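Local structure of probable dehydrogenase (Bordetella bronchiseptica, 3MOI) at residues E79-A84 with E109-A114; D184-I189 with A216-E221. The protein probably acts as a nicotinamide-dependent oxidoreductase of the Gfo/Idh/MocA family, binding its cofactor in an N-terminal Rossmann domain. All blocks are in the same frame, centred on the assembly; numbering follows the deposited sequence.

Interaction 1: residues E79-A84 with E109-A114; sequences EHVVQA and EAVERA
V82 meets A110 between helices 77-86 and 101-114, and V82 CA and A110 CA, 5.7 Å apart, mark the closest approach of the two segments' CA atoms. From its CA, which lies 4.2 Å from A110 CB, the V82 side chain leaves along the flank of its helix, and CB reaches no closer to that methyl. At CB it forks. CG1 stands anti to the backbone N (chi1 170°), which sets CG2 anti to the carbonyl carbon and turns it to the neighbouring helix. There CG2 meets the methyl of A110, with 3.9 Å between V82 CG2 and A110 CB. CG1 stays farther from that methyl. A110 points its single methyl toward the opposing helix, and the small side chain lets the two backbones come this near.

Both helices follow strands of the parallel sheet of the Rossmann fold. Helix 77-86 is the crossover from strand 67-70 to strand 90-93, and helix 101-114 that from strand 90-93 to strand 118-120, so these are consecutive right-handed beta-alpha-beta units with their helices side by side, running in much the same direction. The second contact lies nearer the sheet. V81 CG1 meets V111 CG2 at 4.1 Å, each valine presenting one branch, and V81 also rests on I70 and V93 of the strands beneath. S85, the next turn along, touches A110, V111 and A114.

On the flank of helix 77-86 turned from this contact, Q83 folds back so that its NE2 donates to E79 O at 3.1 Å, from above the carbonyl plane. The backbone N of Q83 reaches the same oxygen from the opposite face. Q83 NE2 also lies at the edge of the H80 ring, in its plane, while H80 ND1 is hydrogen-bonded to S72 OG.

Interaction 2: residues D184-I189 with A216-E221; sequences DSIKTI and AMLTLE
I186 drops from helix 179-190 between L218 and L220, two alternate residues of strand 213-220, and has about as much surface buried here as both leucines together. Its two branches divide the work. The longer arm is extended (chi2 166°), carrying CD1 to within 3.6 Å of L218 CD2. The shorter one, CG2, lies looser against the next leucine along the strand, 4.2 Å from L220 CD2. Each leucine thus offers only its CD2 methyl to the isoleucine, and no hydrogen bond joins the two segments. The pairing lays the helix against one face of the mixed sheet in the C-terminal domain of the Gfo/Idh/MocA family, and I186 extends it to A226 and M228 of the adjoining strand 225-231. From the opposite face of strand 213-220, M217 packs on M217 of the second subunit, and T219 OG1 is hydrogen-bonded to R198 of that subunit. Beyond the apolar seam the helix turns polar: T188 OG1 donates to D184 O at 2.9 Å, a carbonyl that also accepts T188 N from its other side, and K187 NZ forms a salt bridge with D367.

How the interactions relate
Interactions 1 and 2 are both buried and wholly apolar across their segments, and they bury nearly the same area, yet they join different elements in different domains. Interaction 1 sets helix against helix on one side of the parallel Rossmann sheet, where the contact is made by single methyls of valine and alanine. Interaction 2 sets helix against strand, and longer isoleucine and leucine side chains span the 9.2 Å between I186 CA and L218 CA, the nearest such pair. Their centres lie about 28 Å from each other and nearest atoms about 14 Å, without touching. No other subunit touches interaction 1, whereas the strand of interaction 2 also contributes to the dimer interface.

Interaction 1: residues E79-A84 with E109-A114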
# COMPACT_ATOMS: atom_id res chain seq x y z
N GLU A 79 -15.19 -5.37 33.60
CA GLU A 79 -16.08 -5.23 34.75
C GLU A 79 -17.03 -4.04 34.56
O GLU A 79 -18.13 -4.06 35.04
CB GLU A 79 -15.30 -5.08 36.07
CG GLU A 79 -14.51 -3.76 36.17
CD GLU A 79 -13.50 -3.76 37.34
OE1 GLU A 79 -13.93 -3.15 38.40
OE2 GLU A 79 -12.35 -4.35 37.17
N HIS A 80 -16.59 -3.01 33.85
CA HIS A 80 -17.48 -1.87 33.63
C HIS A 80 -18.65 -2.31 32.74
O HIS A 80 -19.80 -1.97 32.97
CB HIS A 80 -16.71 -0.66 33.02
CG HIS A 80 -15.97 0.18 34.02
ND1 HIS A 80 -15.04 1.14 33.63
CD2 HIS A 80 -16.04 0.26 35.37
CE1 HIS A 80 -14.57 1.76 34.70
NE2 HIS A 80 -15.16 1.24 35.78
N VAL A 81 -18.37 -3.16 31.77
CA VAL A 81 -19.42 -3.64 30.88
C VAL A 81 -20.37 -4.59 31.58
O VAL A 81 -21.60 -4.49 31.43
CB VAL A 81 -18.81 -4.25 29.62
CG1 VAL A 81 -19.76 -5.27 28.99
CG2 VAL A 81 -18.42 -3.09 28.63
N VAL A 82 -19.83 -5.51 32.36
CA VAL A 82 -20.70 -6.36 33.14
C VAL A 82 -21.55 -5.57 34.09
O VAL A 82 -22.73 -5.80 34.25
CB VAL A 82 -19.88 -7.38 33.92
CG1 VAL A 82 -20.76 -8.11 34.95
CG2 VAL A 82 -19.20 -8.32 32.88
N GLN A 83 -20.97 -4.60 34.74
CA GLN A 83 -21.72 -3.86 35.71
C GLN A 83 -22.87 -3.10 35.03
O GLN A 83 -24.01 -3.14 35.52
CB GLN A 83 -20.85 -2.85 36.43
CG GLN A 83 -20.10 -3.34 37.59
CD GLN A 83 -19.16 -2.27 38.07
OE1 GLN A 83 -19.55 -1.43 38.86
NE2 GLN A 83 -17.96 -2.26 37.56
N ALA A 84 -22.59 -2.41 33.93
CA ALA A 84 -23.68 -1.67 33.26
C ALA A 84 -24.77 -2.62 32.78
O ALA A 84 -25.95 -2.33 32.94
CB ALA A 84 -23.16 -0.85 32.12
N GLU A 109 -21.50 -12.54 27.23
CA GLU A 109 -22.48 -13.30 27.95
C GLU A 109 -23.34 -12.36 28.81
O GLU A 109 -24.57 -12.44 28.81
CB GLU A 109 -21.79 -14.44 28.70
CG GLU A 109 -21.11 -15.45 27.73
CD GLU A 109 -20.14 -16.52 28.38
OE1 GLU A 109 -19.65 -16.34 29.52
OE2 GLU A 109 -19.87 -17.56 27.71
N ALA A 110 -22.70 -11.39 29.41
CA ALA A 110 -23.42 -10.40 30.22
C ALA A 110 -24.37 -9.54 29.37
O ALA A 110 -25.53 -9.32 29.73
CB ALA A 110 -22.43 -9.51 30.98
N VAL A 111 -23.89 -9.06 28.24
CA VAL A 111 -24.70 -8.20 27.38
C VAL A 111 -25.87 -8.97 26.86
O VAL A 111 -26.99 -8.47 26.94
CB VAL A 111 -23.84 -7.59 26.22
CG1 VAL A 111 -24.69 -7.12 25.09
CG2 VAL A 111 -22.94 -6.48 26.79
N GLU A 112 -25.65 -10.20 26.42
CA GLU A 112 -26.72 -11.01 25.81
C GLU A 112 -27.75 -11.40 26.82
O GLU A 112 -28.92 -11.22 26.57
CB GLU A 112 -26.16 -12.22 25.02
CG GLU A 112 -25.42 -11.72 23.81
CD GLU A 112 -24.74 -12.78 22.92
OE1 GLU A 112 -24.64 -13.98 23.27
OE2 GLU A 112 -24.25 -12.37 21.85
N ARG A 113 -27.35 -11.89 27.98
CA ARG A 113 -28.27 -12.22 29.05
C ARG A 113 -29.01 -10.99 29.58
O ARG A 113 -30.14 -11.05 29.99
CB ARG A 113 -27.46 -12.90 30.19
CG ARG A 113 -28.19 -13.24 31.59
CD ARG A 113 -27.12 -13.71 32.75
NE ARG A 113 -26.04 -14.55 32.12
CZ ARG A 113 -24.71 -14.30 32.07
NH1 ARG A 113 -24.15 -13.24 32.68
NH2 ARG A 113 -23.92 -15.15 31.41
N ALA A 114 -28.39 -9.85 29.60
CA ALA A 114 -29.16 -8.70 29.99
C ALA A 114 -30.14 -8.18 28.88
O ALA A 114 -31.08 -7.45 29.19
CB ALA A 114 -28.25 -7.54 30.49

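Interaction 2: residues D184-I189 with A216-E221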
# COMPACT_ATOMS: atom_id res chain seq x y z
N ASP A 184 -11.29 -2.74 11.42
CA ASP A 184 -12.74 -2.53 11.48
C ASP A 184 -13.25 -1.91 10.21
O ASP A 184 -14.37 -2.20 9.79
CB ASP A 184 -13.13 -1.62 12.64
CG ASP A 184 -12.96 -2.29 13.99
OD1 ASP A 184 -13.04 -3.53 14.09
OD2 ASP A 184 -12.71 -1.55 14.96
N SER A 185 -12.41 -1.07 9.57
CA SER A 185 -12.84 -0.43 8.33
C SER A 185 -12.94 -1.46 7.23
O SER A 185 -13.89 -1.43 6.39
CB SER A 185 -11.90 0.70 7.96
OG SER A 185 -11.94 1.65 9.05
N ILE A 186 -11.98 -2.38 7.22
CA ILE A 186 -11.97 -3.42 6.20
C ILE A 186 -13.21 -4.27 6.37
O ILE A 186 -13.95 -4.46 5.45
CB ILE A 186 -10.71 -4.23 6.28
CG1 ILE A 186 -9.51 -3.37 5.82
CG2 ILE A 186 -10.81 -5.43 5.45
CD1 ILE A 186 -8.18 -3.98 6.17
N LYS A 187 -13.51 -4.72 7.57
CA LYS A 187 -14.76 -5.42 7.78
C LYS A 187 -16.02 -4.62 7.40
O LYS A 187 -17.00 -5.18 6.88
CB LYS A 187 -14.85 -5.80 9.21
CG LYS A 187 -13.80 -6.85 9.64
CD LYS A 187 -14.38 -7.63 10.83
CE LYS A 187 -14.17 -6.97 12.09
NZ LYS A 187 -14.69 -7.83 13.18
N THR A 188 -16.03 -3.34 7.72
CA THR A 188 -17.19 -2.54 7.45
C THR A 188 -17.41 -2.35 5.93
O THR A 188 -18.50 -2.59 5.43
CB THR A 188 -17.03 -1.19 8.10
OG1 THR A 188 -17.07 -1.32 9.54
CG2 THR A 188 -18.12 -0.22 7.62
N ILE A 189 -16.36 -1.94 5.20
CA ILE A 189 -16.43 -1.78 3.77
C ILE A 189 -16.84 -3.09 3.14
O ILE A 189 -17.66 -3.08 2.24
CB ILE A 189 -15.09 -1.32 3.20
CG1 ILE A 189 -14.80 0.12 3.64
CG2 ILE A 189 -15.05 -1.39 1.66
CD1 ILE A 189 -13.27 0.48 3.73
N ALA A 216 0.62 -6.20 6.66
CA ALA A 216 -0.29 -7.36 6.66
C ALA A 216 -1.11 -7.52 5.41
O ALA A 216 -1.51 -6.54 4.80
CB ALA A 216 -1.28 -7.33 7.89
N MET A 217 -1.38 -8.78 5.10
CA MET A 217 -2.31 -9.15 4.09
C MET A 217 -3.40 -9.97 4.76
O MET A 217 -3.16 -11.09 5.33
CB MET A 217 -1.68 -9.95 2.95
CG MET A 217 -2.62 -9.82 1.69
SD MET A 217 -2.21 -10.57 0.16
CE MET A 217 -0.58 -10.57 0.58
N LEU A 218 -4.61 -9.47 4.62
CA LEU A 218 -5.77 -10.09 5.22
C LEU A 218 -6.55 -10.81 4.13
O LEU A 218 -6.97 -10.18 3.12
CB LEU A 218 -6.65 -8.99 5.84
CG LEU A 218 -6.43 -8.50 7.28
CD1 LEU A 218 -5.05 -8.56 7.74
CD2 LEU A 218 -7.07 -7.12 7.55
N THR A 219 -6.77 -12.10 4.31
CA THR A 219 -7.60 -12.80 3.35
C THR A 219 -9.09 -12.75 3.80
O THR A 219 -9.42 -13.09 4.92
CB THR A 219 -7.18 -14.25 3.20
OG1 THR A 219 -5.82 -14.28 2.76
CG2 THR A 219 -8.10 -14.97 2.18
N LEU A 220 -9.97 -12.34 2.91
CA LEU A 220 -11.36 -12.29 3.21
C LEU A 220 -12.01 -13.55 2.64
O LEU A 220 -11.40 -14.43 2.07
CB LEU A 220 -11.99 -11.03 2.66
CG LEU A 220 -11.34 -9.71 3.06
CD1 LEU A 220 -12.07 -8.58 2.38
CD2 LEU A 220 -11.33 -9.48 4.55
N GLU A 221 -13.27 -13.65 2.81
CA GLU A 221 -13.88 -14.95 2.89
C GLU A 221 -14.30 -15.37 1.51
O GLU A 221 -14.31 -16.57 1.23
CB GLU A 221 -15.02 -14.82 3.88
CG GLU A 221 -16.10 -15.80 3.93
CD GLU A 221 -17.17 -15.29 5.00
OE1 GLU A 221 -17.53 -14.03 5.06
OE2 GLU A 221 -17.57 -16.18 5.82